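Local atomic coordinates of separin (Saccharomyces cerevisiae, PDB entry 5U1T), a protein that cleaves the cohesin subunit MCD1/SCC1 at the onset of anaphase as a caspase-like cysteine protease, and is held inactive by securin for most of the cell cycle. Residues Asn56-Tyr59 with Ser60-Ser64; Ser497-Glu501 with Ile502-Val506. All coordinates share one frame; numbering follows the deposited sequence.

Contact 1: residues Asn56-Tyr59 with Ser60-Ser64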
ATOM      1  N   ASN A  56     -32.369  42.917 -12.954  1.00 54.65           N
ATOM      2  CA  ASN A  56     -31.003  42.749 -12.527  1.00 50.48           C
ATOM      3  C   ASN A  56     -30.831  41.549 -11.592  1.00 55.20           C
ATOM      4  O   ASN A  56     -29.793  40.894 -11.579  1.00 53.64           O
ATOM      5  CB  ASN A  56     -30.509  43.998 -11.824  1.00 47.99           C
ATOM      6  CG  ASN A  56     -29.116  43.822 -11.291  1.00 51.35           C
ATOM      7  OD1 ASN A  56     -28.924  43.415 -10.148  1.00 48.62           O
ATOM      8  ND2 ASN A  56     -28.128  44.082 -12.136  1.00 52.23           N
ATOM      9  N   SER A  57     -31.855  41.288 -10.791  1.00 53.10           N
ATOM     10  CA  SER A  57     -31.830  40.176  -9.878  1.00 49.64           C
ATOM     11  C   SER A  57     -31.742  38.859 -10.667  1.00 53.12           C
ATOM     12  O   SER A  57     -30.927  37.993 -10.358  1.00 52.52           O
ATOM     13  CB  SER A  57     -33.060  40.236  -8.987  1.00 51.48           C
ATOM     14  OG  SER A  57     -33.210  39.050  -8.258  1.00 61.51           O
ATOM     15  N   ILE A  58     -32.541  38.743 -11.722  1.00 54.10           N
ATOM     16  CA  ILE A  58     -32.578  37.545 -12.558  1.00 52.27           C
ATOM     17  C   ILE A  58     -31.326  37.401 -13.439  1.00 53.68           C
ATOM     18  O   ILE A  58     -30.765  36.310 -13.538  1.00 52.79           O
ATOM     19  CB  ILE A  58     -33.839  37.525 -13.466  1.00 51.20           C
ATOM     20  CG1 ILE A  58     -35.121  37.577 -12.627  1.00 59.06           C
ATOM     21  CG2 ILE A  58     -33.871  36.264 -14.283  1.00 59.86           C
ATOM     22  CD1 ILE A  58     -36.367  38.135 -13.383  1.00 64.05           C
ATOM     23  N   TYR A  59     -30.900  38.485 -14.084  1.00 52.86           N
ATOM     24  CA  TYR A  59     -29.697  38.446 -14.916  1.00 51.46           C
ATOM     25  C   TYR A  59     -28.490  37.991 -14.094  1.00 53.48           C
ATOM     26  O   TYR A  59     -27.619  37.309 -14.599  1.00 53.18           O
ATOM     27  CB  TYR A  59     -29.394  39.816 -15.537  1.00 51.73           C
ATOM     28  CG  TYR A  59     -30.203  40.218 -16.757  1.00 51.27           C
ATOM     29  CD1 TYR A  59     -30.201  39.451 -17.922  1.00 53.61           C
ATOM     30  CD2 TYR A  59     -30.930  41.400 -16.762  1.00 53.67           C
ATOM     31  CE1 TYR A  59     -30.933  39.830 -19.033  1.00 49.29           C
ATOM     32  CE2 TYR A  59     -31.660  41.787 -17.864  1.00 51.40           C
ATOM     33  CZ  TYR A  59     -31.660  41.004 -18.997  1.00 53.65           C
ATOM     34  OH  TYR A  59     -32.390  41.419 -20.095  1.00 54.95           O
ATOM     35  N   SER A  60     -28.448  38.384 -12.823  1.00 50.41           N
ATOM     36  CA  SER A  60     -27.346  38.036 -11.935  1.00 49.83           C
ATOM     37  C   SER A  60     -27.325  36.588 -11.532  1.00 55.17           C
ATOM     38  O   SER A  60     -26.274  35.953 -11.514  1.00 50.80           O
ATOM     39  CB  SER A  60     -27.406  38.862 -10.674  1.00 48.15           C
ATOM     40  OG  SER A  60     -26.913  40.144 -10.937  1.00 61.14           O
ATOM     41  N   LEU A  61     -28.494  36.085 -11.169  1.00 53.05           N
ATOM     42  CA  LEU A  61     -28.624  34.696 -10.764  1.00 55.99           C
ATOM     43  C   LEU A  61     -28.278  33.766 -11.907  1.00 56.78           C
ATOM     44  O   LEU A  61     -27.498  32.834 -11.740  1.00 63.59           O
ATOM     45  CB  LEU A  61     -30.036  34.387 -10.271  1.00 54.49           C
ATOM     46  CG  LEU A  61     -30.077  32.923  -9.836  1.00 61.29           C
ATOM     47  CD1 LEU A  61     -30.447  32.788  -8.371  1.00 65.33           C
ATOM     48  CD2 LEU A  61     -31.027  32.091 -10.718  1.00 58.29           C
ATOM     49  N   LEU A  62     -28.869  34.032 -13.063  1.00 52.08           N
ATOM     50  CA  LEU A  62     -28.726  33.192 -14.233  1.00 50.05           C
ATOM     51  C   LEU A  62     -27.279  33.103 -14.670  1.00 52.56           C
ATOM     52  O   LEU A  62     -26.806  32.060 -15.115  1.00 55.78           O
ATOM     53  CB  LEU A  62     -29.601  33.732 -15.364  1.00 47.66           C
ATOM     54  CG  LEU A  62     -31.067  33.416 -15.101  1.00 48.10           C
ATOM     55  CD1 LEU A  62     -31.936  34.020 -16.178  1.00 52.83           C
ATOM     56  CD2 LEU A  62     -31.249  31.917 -15.020  1.00 44.72           C
ATOM     57  N   LYS A  63     -26.588  34.221 -14.538  1.00 50.01           N
ATOM     58  CA  LYS A  63     -25.200  34.323 -14.906  1.00 52.83           C
ATOM     59  C   LYS A  63     -24.386  33.538 -13.909  1.00 57.45           C
ATOM     60  O   LYS A  63     -23.416  32.866 -14.266  1.00 57.30           O
ATOM     61  CB  LYS A  63     -24.763  35.784 -14.917  1.00 46.71           C
ATOM     62  CG  LYS A  63     -23.410  36.019 -15.495  1.00 47.95           C
ATOM     63  CD  LYS A  63     -23.298  37.436 -16.003  1.00 53.53           C
ATOM     64  CE  LYS A  63     -23.185  38.451 -14.860  1.00 47.57           C
ATOM     65  NZ  LYS A  63     -21.790  38.564 -14.340  1.00 54.37           N
ATOM     66  N   SER A  64     -24.784  33.623 -12.647  1.00 51.44           N
ATOM     67  CA  SER A  64     -23.994  33.019 -11.603  1.00 51.62           C
ATOM     68  C   SER A  64     -24.104  31.502 -11.627  1.00 57.02           C
ATOM     69  O   SER A  64     -23.157  30.813 -11.253  1.00 52.87           O
ATOM     70  CB  SER A  64     -24.413  33.541 -10.250  1.00 49.17           C
ATOM     71  OG  SER A  64     -23.531  33.055  -9.268  1.00 56.26           O
TER
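Residues Asn56-Tyr59 and Ser60-Ser64 are successive turns of helix 48-64, joined by i to i+4 backbone bonds from Ser60 to Asn56, Leu61 to Ser57, Leu62 to Ile58 and Lys63 to Tyr59. Leu62 N to Ile58 O measures 3.0 Å. Asn56 O takes two donors. Ser60 OG reaches it at 3.0 Å and Ser60 N at 3.1 Å, from opposite faces of the carbonyl plane. The hydroxyl can fold back this way because Ser60 OG stands beside its own backbone N (chi1 -78°). Ile58 and Leu62 lie side by side and point the same way. The methyl branch Ile58 CG2 meets Leu62 CD1 at 3.5 Å. Both side chains also touch helix 69-87, Ile58 at Thr74 and Leu62 at His70. Tyr59 is buried against the same helix and helix 91-103, and its OH hydrogen-bonds to His78 ND1. A serine hydroxyl bonded to the carbonyl four residues back is a common intrahelical motif. Here it is joined by an i, i+4 apolar pair that meets helix 69-87 within the helical domain.

Contact 2: residues Ser497-Glu501 with Ile502-Val506; sequences SNSSE and IMLSV
Ser500 OG is gripped by two groups. It accepts from Met503 N at 2.9 Å, with 164° at the hydrogen, and is also hydrogen-bonded to His66 NE2. Ser500 is the N-cap of helix 501-509. Its OG sits between the backbone N and the carbonyl carbon (chi1 64°), which turns it back over the first turn to the amide of Met503. Two backbone bonds continue the winding: Leu504 N to Ser500 O at 3.2 Å, and Ser505 N to Glu501 O at 3.0 Å. The Met503 side chain runs past the cap, with its SD 3.6 Å from Ser500 OG. The chain then bends at chi3 (69°) and brings CE to 4.2 Å from Ser499 CB. Leu504 CG lies 3.4 Å from Ser500 O, the oxygen its own N bonds to. Leu504 CD2 lies 3.9 Å from Ser499 OG, a hydroxyl that bonds to Phe496 O. Glu501 runs extended, and its buried carboxylate leaves the two segments. Glu501 OE1 there meets Ser522 OG, Ser525 OG and His551 NE2. Ser505 OG follows it to the same neighbourhood and bonds to Ser525 O. The chemistry implies a helix start closed by a serine cap, with the side chains of Met503 and Leu504 lying against the cap residue and Ser499. The hydrogen bonds of Glu501 OE1 with Ser522, Ser525 and His551 would probably stabilise a negative charge on this buried carboxylate.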
ATOM      1  N   SER A 497     -13.891  39.576  -9.295  1.00 52.23           N
ATOM      2  CA  SER A 497     -14.939  40.386  -9.908  1.00 48.42           C
ATOM      3  C   SER A 497     -15.402  39.824 -11.237  1.00 47.72           C
ATOM      4  O   SER A 497     -14.600  39.320 -12.026  1.00 55.03           O
ATOM      5  CB  SER A 497     -14.453  41.816 -10.095  1.00 48.32           C
ATOM      6  OG  SER A 497     -13.281  41.872 -10.894  1.00 48.73           O
ATOM      7  N   ASN A 498     -16.690  39.907 -11.474  1.00 46.72           N
ATOM      8  CA  ASN A 498     -17.322  39.431 -12.682  1.00 52.99           C
ATOM      9  C   ASN A 498     -17.041  37.982 -13.005  1.00 53.08           C
ATOM     10  O   ASN A 498     -16.587  37.646 -14.063  1.00 51.41           O
ATOM     11  CB  ASN A 498     -17.045  40.360 -13.865  1.00 49.61           C
ATOM     12  CG  ASN A 498     -17.911  40.069 -15.072  1.00 56.23           C
ATOM     13  OD1 ASN A 498     -19.023  39.632 -14.942  1.00 55.11           O
ATOM     14  ND2 ASN A 498     -17.400  40.307 -16.235  1.00 58.77           N
ATOM     15  N   SER A 499     -17.307  37.122 -12.047  1.00 56.48           N
ATOM     16  CA  SER A 499     -17.173  35.679 -12.253  1.00 51.09           C
ATOM     17  C   SER A 499     -18.322  34.970 -11.560  1.00 57.54           C
ATOM     18  O   SER A 499     -18.919  35.516 -10.619  1.00 64.37           O
ATOM     19  CB  SER A 499     -15.828  35.166 -11.731  1.00 47.99           C
ATOM     20  OG  SER A 499     -15.653  35.510 -10.367  1.00 49.85           O
ATOM     21  N   SER A 500     -18.626  33.757 -12.015  1.00 57.50           N
ATOM     22  CA  SER A 500     -19.713  32.974 -11.457  1.00 51.86           C
ATOM     23  C   SER A 500     -19.399  32.334 -10.121  1.00 53.66           C
ATOM     24  O   SER A 500     -18.259  32.291  -9.659  1.00 54.15           O
ATOM     25  CB  SER A 500     -20.097  31.867 -12.419  1.00 55.65           C
ATOM     26  OG  SER A 500     -19.008  30.984 -12.556  1.00 54.23           O
ATOM     27  N   GLU A 501     -20.457  31.824  -9.516  1.00 56.50           N
ATOM     28  CA  GLU A 501     -20.390  31.007  -8.327  1.00 55.29           C
ATOM     29  C   GLU A 501     -19.607  29.742  -8.625  1.00 55.75           C
ATOM     30  O   GLU A 501     -18.723  29.347  -7.870  1.00 53.31           O
ATOM     31  CB  GLU A 501     -21.796  30.658  -7.872  1.00 52.45           C
ATOM     32  CG  GLU A 501     -21.841  29.831  -6.663  1.00 54.82           C
ATOM     33  CD  GLU A 501     -23.254  29.528  -6.235  1.00 58.91           C
ATOM     34  OE1 GLU A 501     -23.835  28.521  -6.705  1.00 55.62           O
ATOM     35  OE2 GLU A 501     -23.782  30.313  -5.421  1.00 65.76           O
ATOM     36  N   ILE A 502     -19.944  29.110  -9.741  1.00 49.47           N
ATOM     37  CA  ILE A 502     -19.307  27.876 -10.149  1.00 52.03           C
ATOM     38  C   ILE A 502     -17.785  28.055 -10.344  1.00 57.22           C
ATOM     39  O   ILE A 502     -16.975  27.257  -9.832  1.00 56.71           O
ATOM     40  CB  ILE A 502     -19.979  27.345 -11.424  1.00 46.08           C
ATOM     41  CG1 ILE A 502     -21.501  27.388 -11.234  1.00 44.86           C
ATOM     42  CG2 ILE A 502     -19.493  25.950 -11.742  1.00 49.16           C
ATOM     43  CD1 ILE A 502     -22.288  26.456 -12.128  1.00 48.86           C
ATOM     44  N   MET A 503     -17.394  29.108 -11.053  1.00 54.16           N
ATOM     45  CA  MET A 503     -15.985  29.396 -11.252  1.00 55.55           C
ATOM     46  C   MET A 503     -15.240  29.575  -9.935  1.00 54.53           C
ATOM     47  O   MET A 503     -14.105  29.101  -9.796  1.00 51.05           O
ATOM     48  CB  MET A 503     -15.803  30.653 -12.104  1.00 57.16           C
ATOM     49  CG  MET A 503     -16.157  30.460 -13.548  1.00 57.91           C
ATOM     50  SD  MET A 503     -16.091  32.017 -14.461  1.00 57.44           S
ATOM     51  CE  MET A 503     -14.321  32.375 -14.479  1.00 45.22           C
ATOM     52  N   LEU A 504     -15.858  30.284  -8.987  1.00 52.77           N
ATOM     53  CA  LEU A 504     -15.216  30.516  -7.695  1.00 55.08           C
ATOM     54  C   LEU A 504     -15.074  29.186  -6.905  1.00 54.17           C
ATOM     55  O   LEU A 504     -14.068  28.958  -6.212  1.00 55.35           O
ATOM     56  CB  LEU A 504     -15.991  31.553  -6.887  1.00 46.96           C
ATOM     57  CG  LEU A 504     -15.885  33.008  -7.362  1.00 54.13           C
ATOM     58  CD1 LEU A 504     -16.893  33.876  -6.643  1.00 46.93           C
ATOM     59  CD2 LEU A 504     -14.490  33.577  -7.173  1.00 49.21           C
ATOM     60  N   SER A 505     -16.067  28.315  -7.039  1.00 49.25           N
ATOM     61  CA  SER A 505     -16.095  27.043  -6.330  1.00 54.38           C
ATOM     62  C   SER A 505     -14.975  26.079  -6.773  1.00 56.24           C
ATOM     63  O   SER A 505     -14.231  25.553  -5.951  1.00 50.35           O
ATOM     64  CB  SER A 505     -17.454  26.381  -6.519  1.00 49.54           C
ATOM     65  OG  SER A 505     -17.585  25.278  -5.643  1.00 56.65           O
ATOM     66  N   VAL A 506     -14.855  25.870  -8.076  1.00 52.23           N
ATOM     67  CA  VAL A 506     -13.798  25.029  -8.596  1.00 48.24           C
ATOM     68  C   VAL A 506     -12.439  25.644  -8.327  1.00 49.36           C
ATOM     69  O   VAL A 506     -11.523  24.939  -7.928  1.00 55.03           O
ATOM     70  CB  VAL A 506     -13.972  24.760 -10.103  1.00 50.20           C
ATOM     71  CG1 VAL A 506     -12.766  24.061 -10.667  1.00 48.89           C
ATOM     72  CG2 VAL A 506     -15.221  23.928 -10.337  1.00 45.96           C
TER

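How the contacts relate
Contact 1 and contact 2 are far apart in sequence but neighbours in space, with centres about 13 Å apart. The C-terminal end of helix 48-64 meets the N-terminal start of helix 501-509. Lys63 NZ lies 3.0 Å from Asn498 OD1. Ser64 OG makes a weak hydrogen bond to Glu501 N, and Ser64 O packs 3.8 Å from Ile502 CG1. His66, just past helix 48-64, is a second partner of the Ser500 cap. This junction joins the end of helix 48-64 to the loop and first turn of helix 501-509. Both contacts lie away from the active-site residue Cys1497, which is assigned by similarity.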